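Local coordinates for protein glycoside Hydrolase (Bacteroides uniformis, PDB 5TA0) that probably hydrolyses agarose-type galactans, as a family 86 glycoside hydrolase, here an engineered variant holding neoagarooctaose in its cleft, at residues Ser134-Tyr146 with Pro195-Ile208. Numbering follows the deposited sequence.
Sequences SNLILCNQFSPFY and PGFCEVINEPLWDI. With AAL (3,6-anhydro-alpha-L-galactopyranose), chain C; GAL (beta-D-galactopyranose), chain B; AAL (3,6-anhydro-alpha-L-galactopyranose), chain D; GAL (beta-D-galactopyranose), chain E.
L138 joins the neighbouring strand through both its backbone polar atoms. L138 N donates to F197 O at 2.9 Å, and L138 O accepts from E199 N at 2.8 Å. This is parallel pairing of strands 134-140 and 197-199. Beyond the corner at V200, N202 N donates to N140 O at 2.8 Å. The N140 side chain reaches the corner: ND2 donates to V200 O (3.1 Å, 167° at the hydrogen), with the acceptor in its amide plane. The same ND2 sits over the centre of the F145 ring. A water accepts from F142 N and N202 ND2.

F142 packs against the start of helix 204-210. Its chi1 of -177° swings the ring away from its own backbone N, to lie between D207 and Y146 CB on opposite faces. D207 CB is 3.5 Å from the F142 ring centroid. The D207 carboxylate stacks 11° from parallel, and its OD1 forms a salt bridge with K211. I201 CD1 meets F142 CD2 at 3.6 Å, and I208 CG1 meets F142 CZ at 3.7 Å. Replacing this ring with an alanine is likely to open a gap between D207 and Y146 CB and leave I201 and I208 without their aromatic partner. I208 CD1 also lies over the Y146 ring face.

Q141, N202, E203 and W206 line the glycan pocket. Q141 NE2 bonds O4 of the chain B galactose; OE1 accepts from K89. E199 OE1 pairs with R83, which also bonds N202 OD1; E199 OE2 bonds S324 and T279. Both strands lie between 80-84 and 242-247 in the barrel's parallel sheet. L138, N140 and C198 touch Y176 of helix 170-183; V200 and I201 touch H226 of helix 219-236.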
# COMPACT_ATOMS: atom_id res chain seq x y z
N SER A 134 12.60 13.34 -1.66
CA SER A 134 11.65 13.16 -2.74
C SER A 134 12.05 12.05 -3.70
O SER A 134 13.18 12.04 -4.23
CB SER A 134 11.53 14.47 -3.50
OG SER A 134 10.57 14.37 -4.54
N ASN A 135 11.13 11.12 -3.92
CA ASN A 135 11.24 10.11 -4.97
C ASN A 135 9.88 10.07 -5.63
O ASN A 135 8.91 9.52 -5.09
CB ASN A 135 11.63 8.77 -4.37
CG ASN A 135 11.95 7.72 -5.42
OD1 ASN A 135 11.93 8.00 -6.61
ND2 ASN A 135 12.25 6.51 -4.98
N LEU A 136 9.75 10.73 -6.76
CA LEU A 136 8.43 10.98 -7.33
C LEU A 136 7.82 9.81 -8.03
O LEU A 136 8.46 9.16 -8.89
CB LEU A 136 8.49 12.17 -8.29
CG LEU A 136 7.17 12.65 -8.89
CD1 LEU A 136 6.31 13.24 -7.81
CD2 LEU A 136 7.43 13.64 -10.03
N ILE A 137 6.55 9.56 -7.71
CA ILE A 137 5.66 8.74 -8.53
C ILE A 137 4.90 9.68 -9.45
O ILE A 137 4.13 10.52 -9.01
CB ILE A 137 4.64 7.94 -7.67
CG1 ILE A 137 5.35 7.14 -6.57
CG2 ILE A 137 3.78 7.06 -8.57
CD1 ILE A 137 4.40 6.55 -5.55
N LEU A 138 5.13 9.53 -10.75
CA LEU A 138 4.40 10.26 -11.78
C LEU A 138 3.27 9.36 -12.32
O LEU A 138 3.45 8.17 -12.47
CB LEU A 138 5.38 10.67 -12.89
CG LEU A 138 4.82 11.56 -14.01
CD1 LEU A 138 4.23 12.87 -13.48
CD2 LEU A 138 5.91 11.88 -15.03
N CYS A 139 2.11 9.97 -12.59
CA CYS A 139 0.98 9.25 -13.17
C CYS A 139 0.11 10.22 -13.92
O CYS A 139 0.05 11.42 -13.58
CB CYS A 139 0.18 8.58 -12.04
SG CYS A 139 -1.16 7.48 -12.55
N ASN A 140 -0.58 9.71 -14.94
CA ASN A 140 -1.63 10.48 -15.63
C ASN A 140 -2.98 10.20 -15.00
O ASN A 140 -3.37 9.03 -14.82
CB ASN A 140 -1.71 10.08 -17.10
CG ASN A 140 -0.49 10.48 -17.87
OD1 ASN A 140 -0.31 11.65 -18.20
ND2 ASN A 140 0.41 9.51 -18.09
N GLN A 141 -3.76 11.26 -14.74
CA GLN A 141 -5.20 11.07 -14.53
C GLN A 141 -5.83 10.50 -15.80
O GLN A 141 -5.27 10.58 -16.89
CB GLN A 141 -5.85 12.39 -14.15
CG GLN A 141 -5.42 12.90 -12.79
CD GLN A 141 -5.99 14.26 -12.47
OE1 GLN A 141 -7.18 14.54 -12.75
NE2 GLN A 141 -5.15 15.13 -11.94
N PHE A 142 -6.97 9.85 -15.62
CA PHE A 142 -7.60 9.13 -16.70
C PHE A 142 -7.84 9.97 -17.97
O PHE A 142 -7.57 9.51 -19.08
CB PHE A 142 -8.92 8.51 -16.25
CG PHE A 142 -9.58 7.69 -17.32
CD1 PHE A 142 -10.62 8.21 -18.11
CD2 PHE A 142 -9.12 6.42 -17.61
CE1 PHE A 142 -11.17 7.46 -19.12
CE2 PHE A 142 -9.68 5.67 -18.63
CZ PHE A 142 -10.71 6.19 -19.37
N SER A 143 -8.34 11.19 -17.79
CA SER A 143 -8.78 12.04 -18.90
C SER A 143 -7.93 13.29 -18.95
O SER A 143 -7.66 13.86 -17.91
CB SER A 143 -10.23 12.43 -18.66
OG SER A 143 -10.74 13.15 -19.76
N PRO A 144 -7.50 13.76 -20.13
CA PRO A 144 -7.82 13.22 -21.45
C PRO A 144 -6.77 12.22 -21.98
O PRO A 144 -6.77 11.90 -23.15
CB PRO A 144 -7.90 14.49 -22.30
CG PRO A 144 -6.88 15.38 -21.69
CD PRO A 144 -6.84 15.07 -20.22
N PHE A 145 -5.90 11.72 -21.11
CA PHE A 145 -4.80 10.81 -21.51
C PHE A 145 -5.29 9.53 -22.18
O PHE A 145 -4.69 9.09 -23.17
CB PHE A 145 -3.94 10.49 -20.27
CG PHE A 145 -2.71 9.66 -20.57
CD1 PHE A 145 -1.65 10.20 -21.27
CD2 PHE A 145 -2.62 8.36 -20.15
CE1 PHE A 145 -0.50 9.45 -21.52
CE2 PHE A 145 -1.47 7.61 -20.40
CZ PHE A 145 -0.42 8.15 -21.09
N TYR A 146 -6.36 8.91 -21.67
CA TYR A 146 -6.89 7.70 -22.31
C TYR A 146 -7.60 8.11 -23.60
O TYR A 146 -8.45 8.97 -23.56
CB TYR A 146 -7.87 6.94 -21.44
CG TYR A 146 -8.15 5.55 -21.95
CD1 TYR A 146 -7.15 4.58 -21.96
CD2 TYR A 146 -9.40 5.17 -22.43
CE1 TYR A 146 -7.39 3.29 -22.41
CE2 TYR A 146 -9.64 3.87 -22.86
CZ TYR A 146 -8.62 2.94 -22.85
OH TYR A 146 -8.83 1.65 -23.27
N PRO A 195 11.37 11.28 -12.21
CA PRO A 195 10.60 10.38 -11.33
C PRO A 195 11.27 9.06 -11.09
O PRO A 195 11.96 8.53 -11.98
CB PRO A 195 9.26 10.21 -12.06
CG PRO A 195 9.45 10.71 -13.40
CD PRO A 195 10.68 11.55 -13.48
N GLY A 196 11.08 8.50 -9.90
CA GLY A 196 11.50 7.14 -9.65
C GLY A 196 10.64 6.08 -10.31
O GLY A 196 11.09 4.98 -10.61
N PHE A 197 9.35 6.42 -10.53
CA PHE A 197 8.35 5.47 -11.03
C PHE A 197 7.35 6.22 -11.88
O PHE A 197 6.89 7.29 -11.49
CB PHE A 197 7.59 4.84 -9.86
CG PHE A 197 8.46 4.11 -8.89
CD1 PHE A 197 8.71 2.75 -9.03
CD2 PHE A 197 9.06 4.80 -7.84
CE1 PHE A 197 9.51 2.09 -8.09
CE2 PHE A 197 9.90 4.13 -6.95
CZ PHE A 197 10.11 2.79 -7.08
N CYS A 198 6.99 5.64 -13.02
CA CYS A 198 5.93 6.15 -13.89
C CYS A 198 4.80 5.15 -13.98
O CYS A 198 4.87 4.15 -14.70
CB CYS A 198 6.48 6.49 -15.27
SG CYS A 198 7.61 7.91 -15.28
N GLU A 199 3.72 5.46 -13.28
CA GLU A 199 2.48 4.73 -13.48
C GLU A 199 1.88 5.21 -14.79
O GLU A 199 2.00 6.37 -15.15
CB GLU A 199 1.50 4.98 -12.34
CG GLU A 199 1.96 4.56 -10.94
CD GLU A 199 0.93 4.97 -9.89
OE1 GLU A 199 0.63 6.18 -9.78
OE2 GLU A 199 0.38 4.05 -9.22
N VAL A 200 1.20 4.31 -15.49
CA VAL A 200 0.62 4.68 -16.79
C VAL A 200 -0.59 5.61 -16.61
O VAL A 200 -0.65 6.71 -17.19
CB VAL A 200 0.26 3.41 -17.60
CG1 VAL A 200 -0.59 3.74 -18.83
CG2 VAL A 200 1.55 2.68 -18.01
N ILE A 201 -1.56 5.15 -15.83
CA ILE A 201 -2.86 5.85 -15.78
C ILE A 201 -3.60 5.53 -14.49
O ILE A 201 -3.64 4.38 -14.06
CB ILE A 201 -3.69 5.52 -17.05
CG1 ILE A 201 -4.92 6.42 -17.19
CG2 ILE A 201 -4.04 4.04 -17.12
CD1 ILE A 201 -5.63 6.23 -18.50
N ASN A 202 -4.20 6.55 -13.89
CA ASN A 202 -4.86 6.38 -12.60
C ASN A 202 -6.26 5.76 -12.70
O ASN A 202 -7.12 6.28 -13.43
CB ASN A 202 -4.99 7.76 -11.94
CG ASN A 202 -5.49 7.70 -10.53
OD1 ASN A 202 -4.81 7.20 -9.64
ND2 ASN A 202 -6.70 8.23 -10.29
N GLU A 203 -6.51 4.65 -11.99
CA GLU A 203 -7.85 4.07 -11.81
C GLU A 203 -8.67 3.99 -13.12
O GLU A 203 -9.79 4.49 -13.22
CB GLU A 203 -8.60 4.85 -10.73
CG GLU A 203 -7.88 4.79 -9.39
CD GLU A 203 -8.64 5.34 -8.21
OE1 GLU A 203 -9.60 6.10 -8.43
OE2 GLU A 203 -8.22 5.03 -7.07
N PRO A 204 -8.10 3.33 -14.13
CA PRO A 204 -8.73 3.37 -15.44
C PRO A 204 -10.04 2.61 -15.59
O PRO A 204 -10.91 3.08 -16.33
CB PRO A 204 -7.65 2.82 -16.37
CG PRO A 204 -6.84 1.90 -15.49
CD PRO A 204 -6.81 2.63 -14.17
N LEU A 205 -10.16 1.45 -14.96
CA LEU A 205 -11.39 0.67 -15.05
C LEU A 205 -12.54 1.28 -14.30
O LEU A 205 -13.69 1.05 -14.67
CB LEU A 205 -11.19 -0.81 -14.70
CG LEU A 205 -10.26 -1.54 -15.69
CD1 LEU A 205 -10.18 -3.01 -15.30
CD2 LEU A 205 -10.70 -1.41 -17.15
N TRP A 206 -12.26 2.12 -13.30
CA TRP A 206 -13.31 2.93 -12.71
C TRP A 206 -13.98 3.77 -13.80
O TRP A 206 -15.21 3.76 -13.94
CB TRP A 206 -12.78 3.80 -11.57
CG TRP A 206 -13.83 4.71 -11.02
CD1 TRP A 206 -13.93 6.04 -11.21
CD2 TRP A 206 -14.98 4.33 -10.24
NE1 TRP A 206 -15.06 6.53 -10.60
CE2 TRP A 206 -15.73 5.50 -10.01
CE3 TRP A 206 -15.46 3.11 -9.76
CZ2 TRP A 206 -16.94 5.49 -9.28
CZ3 TRP A 206 -16.66 3.10 -9.01
CH2 TRP A 206 -17.37 4.28 -8.79
N ASP A 207 -13.19 4.51 -14.58
CA ASP A 207 -13.79 5.34 -15.64
C ASP A 207 -14.33 4.52 -16.82
O ASP A 207 -15.36 4.87 -17.39
CB ASP A 207 -12.78 6.37 -16.15
CG ASP A 207 -12.80 7.64 -15.35
OD1 ASP A 207 -13.46 8.60 -15.79
OD2 ASP A 207 -12.15 7.73 -14.33
N ILE A 208 -13.64 3.47 -17.22
CA ILE A 208 -14.02 2.68 -18.40
C ILE A 208 -15.26 1.84 -18.15
O ILE A 208 -16.10 1.70 -19.06
CB ILE A 208 -12.84 1.79 -18.88
CG1 ILE A 208 -11.82 2.67 -19.55
CG2 ILE A 208 -13.28 0.63 -19.78
CD1 ILE A 208 -10.47 2.00 -19.75
C1 AAL C . -15.34 6.73 -5.91
C2 AAL C . -15.09 8.23 -6.05
C3 AAL C . -13.77 8.44 -6.75
C4 AAL C . -12.65 7.82 -5.97
C5 AAL C . -12.94 6.37 -6.25
C6 AAL C . -13.16 6.40 -7.75
O2 AAL C . -15.05 8.86 -4.76
O3 AAL C . -13.78 7.68 -7.97
O4 AAL C . -11.43 8.17 -6.58
O5 AAL C . -14.13 6.04 -5.55
C1 GAL B . -5.26 16.21 -8.50
C2 GAL B . -4.18 17.22 -8.89
C3 GAL B . -4.76 18.62 -9.14
C4 GAL B . -5.95 18.53 -10.08
C5 GAL B . -6.96 17.53 -9.52
C6 GAL B . -8.21 17.38 -10.39
O2 GAL B . -3.23 17.25 -7.82
O3 GAL B . -3.73 19.50 -9.64
O4 GAL B . -5.53 18.06 -11.37
O5 GAL B . -6.35 16.23 -9.41
O6 GAL B . -9.10 16.40 -9.82
C1 AAL D . -6.58 11.36 -7.19
C2 AAL D . -5.91 11.42 -8.58
C3 AAL D . -4.90 12.56 -8.68
C4 AAL D . -5.55 13.85 -8.23
C5 AAL D . -5.65 13.59 -6.76
C6 AAL D . -4.31 13.00 -6.46
O2 AAL D . -6.88 11.63 -9.61
O3 AAL D . -3.90 12.35 -7.68
O4 AAL D . -4.63 14.94 -8.46
O5 AAL D . -6.65 12.60 -6.49
C1 GAL E . -10.56 8.91 -5.73
C2 GAL E . -9.37 9.22 -6.62
C3 GAL E . -8.50 10.37 -6.13
C4 GAL E . -9.29 11.47 -5.44
C5 GAL E . -10.31 10.93 -4.47
C6 GAL E . -11.17 12.00 -3.76
O2 GAL E . -8.54 8.08 -6.72
O3 GAL E . -7.91 10.87 -7.35
O4 GAL E . -9.95 12.25 -6.45
O5 GAL E . -11.18 10.11 -5.25
O6 GAL E . -10.40 12.88 -2.93
O HOH W 1 -7.98 9.49 -12.87